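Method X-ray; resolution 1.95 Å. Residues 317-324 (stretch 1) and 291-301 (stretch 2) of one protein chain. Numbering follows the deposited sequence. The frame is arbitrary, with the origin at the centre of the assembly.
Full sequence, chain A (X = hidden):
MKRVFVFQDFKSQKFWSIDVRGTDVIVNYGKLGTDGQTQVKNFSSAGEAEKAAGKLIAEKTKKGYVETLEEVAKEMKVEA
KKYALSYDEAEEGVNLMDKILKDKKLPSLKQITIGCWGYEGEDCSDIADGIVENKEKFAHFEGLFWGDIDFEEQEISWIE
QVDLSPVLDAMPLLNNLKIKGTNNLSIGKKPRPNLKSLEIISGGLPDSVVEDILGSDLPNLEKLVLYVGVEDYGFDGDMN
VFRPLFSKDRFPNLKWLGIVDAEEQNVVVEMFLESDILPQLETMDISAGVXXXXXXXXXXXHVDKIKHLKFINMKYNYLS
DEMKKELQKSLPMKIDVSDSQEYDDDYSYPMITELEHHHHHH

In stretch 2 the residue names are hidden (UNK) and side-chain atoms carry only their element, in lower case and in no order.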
# COMPACT_ATOMS: atom_id res chain seq x y z
N ASN A 317 2.38 -3.33 16.33
CA ASN A 317 2.54 -3.31 17.78
C ASN A 317 3.87 -2.70 18.19
O ASN A 317 4.62 -2.20 17.35
CB ASN A 317 2.49 -4.75 18.30
CG ASN A 317 3.61 -5.61 17.73
OD1 ASN A 317 4.79 -5.37 17.99
ND2 ASN A 317 3.24 -6.62 16.95
N TYR A 318 4.15 -2.75 19.48
CA TYR A 318 5.40 -2.21 20.01
C TYR A 318 6.02 -3.24 20.93
O TYR A 318 6.52 -2.91 22.00
CB TYR A 318 5.14 -0.90 20.78
CG TYR A 318 5.05 0.34 19.92
CD1 TYR A 318 6.19 1.09 19.61
CD2 TYR A 318 3.82 0.78 19.41
CE1 TYR A 318 6.11 2.24 18.82
CE2 TYR A 318 3.73 1.93 18.63
CZ TYR A 318 4.87 2.65 18.34
OH TYR A 318 4.78 3.79 17.58
N LEU A 319 5.99 -4.50 20.50
CA LEU A 319 6.57 -5.60 21.26
C LEU A 319 8.05 -5.69 20.96
O LEU A 319 8.50 -5.30 19.89
CB LEU A 319 5.92 -6.93 20.88
CG LEU A 319 4.41 -7.10 21.10
CD1 LEU A 319 4.01 -8.50 20.67
CD2 LEU A 319 4.06 -6.87 22.56
N SER A 320 8.82 -6.21 21.92
CA SER A 320 10.26 -6.37 21.73
C SER A 320 10.46 -7.70 21.05
O SER A 320 9.58 -8.56 21.10
CB SER A 320 10.98 -6.36 23.09
OG SER A 320 10.59 -7.47 23.88
N ASP A 321 11.61 -7.90 20.41
CA ASP A 321 11.81 -9.19 19.75
C ASP A 321 11.83 -10.32 20.74
O ASP A 321 11.39 -11.43 20.43
CB ASP A 321 13.10 -9.21 18.91
CG ASP A 321 14.22 -8.39 19.52
OD1 ASP A 321 14.35 -8.36 20.76
OD2 ASP A 321 14.98 -7.78 18.73
N GLU A 322 12.32 -10.06 21.95
CA GLU A 322 12.38 -11.11 22.96
C GLU A 322 10.98 -11.54 23.36
O GLU A 322 10.73 -12.74 23.56
CB GLU A 322 13.15 -10.61 24.18
CG GLU A 322 14.51 -10.03 23.81
CD GLU A 322 15.39 -9.73 25.02
OE1 GLU A 322 14.92 -9.02 25.94
OE2 GLU A 322 16.54 -10.22 25.05
N MSE A 323 10.06 -10.58 23.46
CA MSE A 323 8.67 -10.89 23.82
C MSE A 323 7.98 -11.62 22.69
O MSE A 323 7.18 -12.54 22.93
CB MSE A 323 7.91 -9.59 24.15
CG MSE A 323 6.42 -9.80 24.39
SE MSE A 323 6.01 -11.09 25.79
CE MSE A 323 6.21 -9.92 27.32
N LYS A 324 8.27 -11.22 21.45
CA LYS A 324 7.68 -11.88 20.30
C LYS A 324 8.15 -13.32 20.22
O LYS A 324 7.37 -14.20 19.85
CB LYS A 324 8.01 -11.12 19.00
CG LYS A 324 7.21 -9.83 18.82
CD LYS A 324 7.52 -9.12 17.50
CE LYS A 324 8.89 -8.45 17.54
NZ LYS A 324 9.25 -7.81 16.25
N UNK A 291 0.45 -1.61 21.67
CA UNK A 291 0.48 -2.83 22.46
C UNK A 291 1.94 -3.07 22.79
O UNK A 291 2.76 -3.28 21.89
c UNK A 291 -0.71 -5.36 23.61
c UNK A 291 -0.05 -3.98 21.60
c UNK A 291 -0.76 -5.23 22.11
c UNK A 291 -0.11 -6.42 21.43
N UNK A 292 2.26 -3.01 24.08
CA UNK A 292 3.64 -3.22 24.53
C UNK A 292 3.81 -4.54 25.23
O UNK A 292 2.84 -5.28 25.43
c UNK A 292 4.08 -2.11 25.50
o UNK A 292 3.21 -2.10 26.64
c UNK A 292 4.03 -0.76 24.81
N UNK A 293 5.04 -4.83 25.62
CA UNK A 293 5.36 -6.09 26.30
C UNK A 293 4.58 -6.34 27.56
O UNK A 293 4.33 -7.49 27.92
c UNK A 293 6.86 -6.15 26.63
o UNK A 293 8.96 -6.25 25.52
o UNK A 293 7.17 -6.60 24.30
c UNK A 293 7.72 -6.35 25.39
N UNK A 294 4.19 -5.28 28.25
CA UNK A 294 3.41 -5.46 29.47
C UNK A 294 2.02 -5.90 29.12
O UNK A 294 1.30 -6.47 29.95
o UNK A 294 3.58 -1.84 31.64
c UNK A 294 3.41 -1.67 30.42
c UNK A 294 3.39 -4.18 30.32
o UNK A 294 3.37 -0.54 29.88
c UNK A 294 3.22 -2.90 29.54
N UNK A 295 1.63 -5.66 27.88
CA UNK A 295 0.32 -6.07 27.42
C UNK A 295 0.37 -7.55 27.09
O UNK A 295 -0.48 -8.33 27.53
N UNK A 296 1.37 -7.94 26.31
CA UNK A 296 1.55 -9.34 25.91
C UNK A 296 1.78 -10.19 27.13
O UNK A 296 1.36 -11.35 27.19
c UNK A 296 2.73 -9.47 24.97
N UNK A 297 2.46 -9.60 28.11
CA UNK A 297 2.77 -10.26 29.37
C UNK A 297 1.53 -10.88 29.97
O UNK A 297 1.54 -12.03 30.43
c UNK A 297 4.65 -9.57 31.03
n UNK A 297 6.30 -13.46 30.20
n UNK A 297 7.02 -11.36 30.78
c UNK A 297 6.06 -12.27 30.75
n UNK A 297 4.88 -12.02 31.30
c UNK A 297 3.33 -9.22 30.35
c UNK A 297 4.53 -10.76 31.96
N UNK A 298 0.45 -10.11 29.99
CA UNK A 298 -0.81 -10.57 30.55
C UNK A 298 -1.26 -11.85 29.89
O UNK A 298 -1.72 -12.78 30.56
c UNK A 298 -1.89 -9.50 30.40
c UNK A 298 -2.76 -7.20 30.67
c UNK A 298 -1.58 -8.10 30.94
c UNK A 298 -1.27 -8.13 32.43
N UNK A 299 -1.14 -11.91 28.57
CA UNK A 299 -1.53 -13.10 27.83
C UNK A 299 -0.76 -14.29 28.30
O UNK A 299 -1.34 -15.34 28.58
c UNK A 299 -2.12 -11.87 25.61
c UNK A 299 -3.57 -12.33 25.51
c UNK A 299 -1.53 -11.63 24.22
c UNK A 299 -1.29 -12.91 26.33
N UNK A 300 0.56 -14.13 28.38
CA UNK A 300 1.43 -15.22 28.82
C UNK A 300 1.17 -15.66 30.24
O UNK A 300 1.38 -16.83 30.57
c UNK A 300 3.34 -15.96 26.51
c UNK A 300 4.85 -14.12 27.28
c UNK A 300 3.42 -14.64 27.25
c UNK A 300 2.91 -14.82 28.68
N UNK A 301 0.72 -14.74 31.09
CA UNK A 301 0.42 -15.06 32.49
C UNK A 301 -0.95 -15.70 32.61
O UNK A 301 -1.37 -16.09 33.70
c UNK A 301 1.80 -13.18 33.55
o UNK A 301 2.80 -13.92 33.52
o UNK A 301 1.88 -11.95 33.76
c UNK A 301 0.41 -13.79 33.37

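Position 291 carries four side-chain carbons forked at the second, which means leucine or nothing else among the standard residues: a branch at the first carbon would give isoleucine. Its backbone O accepts a hydrogen bond from Tyr318 N (2.8 Å, N-H...O angle 148°), and one terminal methyl approaches Leu319. It is Leu291, and its CD1 lies 4.3 Å from Leu319 CD2.

Position 292 has one carbon bearing an oxygen and a carbon, the pattern of threonine. Its CA-to-CB bond points away from stretch 1, but its CA lies 3.8 Å from Tyr318 O. Thr292 occupies the N-cap position of the helix that follows.

At position 293 there are two carbons, the second carrying two oxygens, a short carboxylate. One oxygen is 2.9 Å from Ser320 N and the other 2.6 Å from Ser320 OG. The residue is Asp293; OD1 accepts from Ser320 N at 161°, and OD2 accepts from Ser320 OG.

Position 294 shows three carbons ending in two oxygens and touches nothing on stretch 1: Glu294. Position 295 has no side-chain atoms, so it is Gly295; an ideal CB here would come within 2.7 Å of Leu291 CD2.

Position 296 has a single carbon, pointing toward stretch 1; its CB lies 3.8 Å from Leu319 CD2 and 3.7 Å from Met323 CG: Ala296.

Position 297 has three carbons, a nitrogen, then a carbon with two further nitrogens, a guanidinium. Met323 CE lies over one face of this group: Arg297, with NH1 3.8 Å from that CE.

Positions 298 and 299 each have four carbons forked at the second and lie beyond reach of stretch 1: Leu298 and Leu299. Position 300 repeats the pattern but points toward the partner, and one end carbon packs on Met323 SE: Leu300, its CD1 3.6 Å from that SE. Position 301, two carbons and two oxygens, out of reach of stretch 1, is Asp301, whose OD1 lies 3.6 Å from Arg297 NE, a salt bridge within the stretch.

The contact joins a polar anchor to a pocket of mixed character. Both oxygens of Asp293 are engaged by Ser320, whose OG also accepts the capping bond from Met323 N (3.2 Å), so one serine links the start of its own helix to the neighbouring one. Met323, a selenomethionine, then enters as a knob among Asp293, Ala296, Arg297 and Leu300, and the small Ala296 side chain packs against both it and Leu319. Together the stretches bury 485 Å², summed over both sides.

Stretch 2 (291-301) LTDEGARLLLD
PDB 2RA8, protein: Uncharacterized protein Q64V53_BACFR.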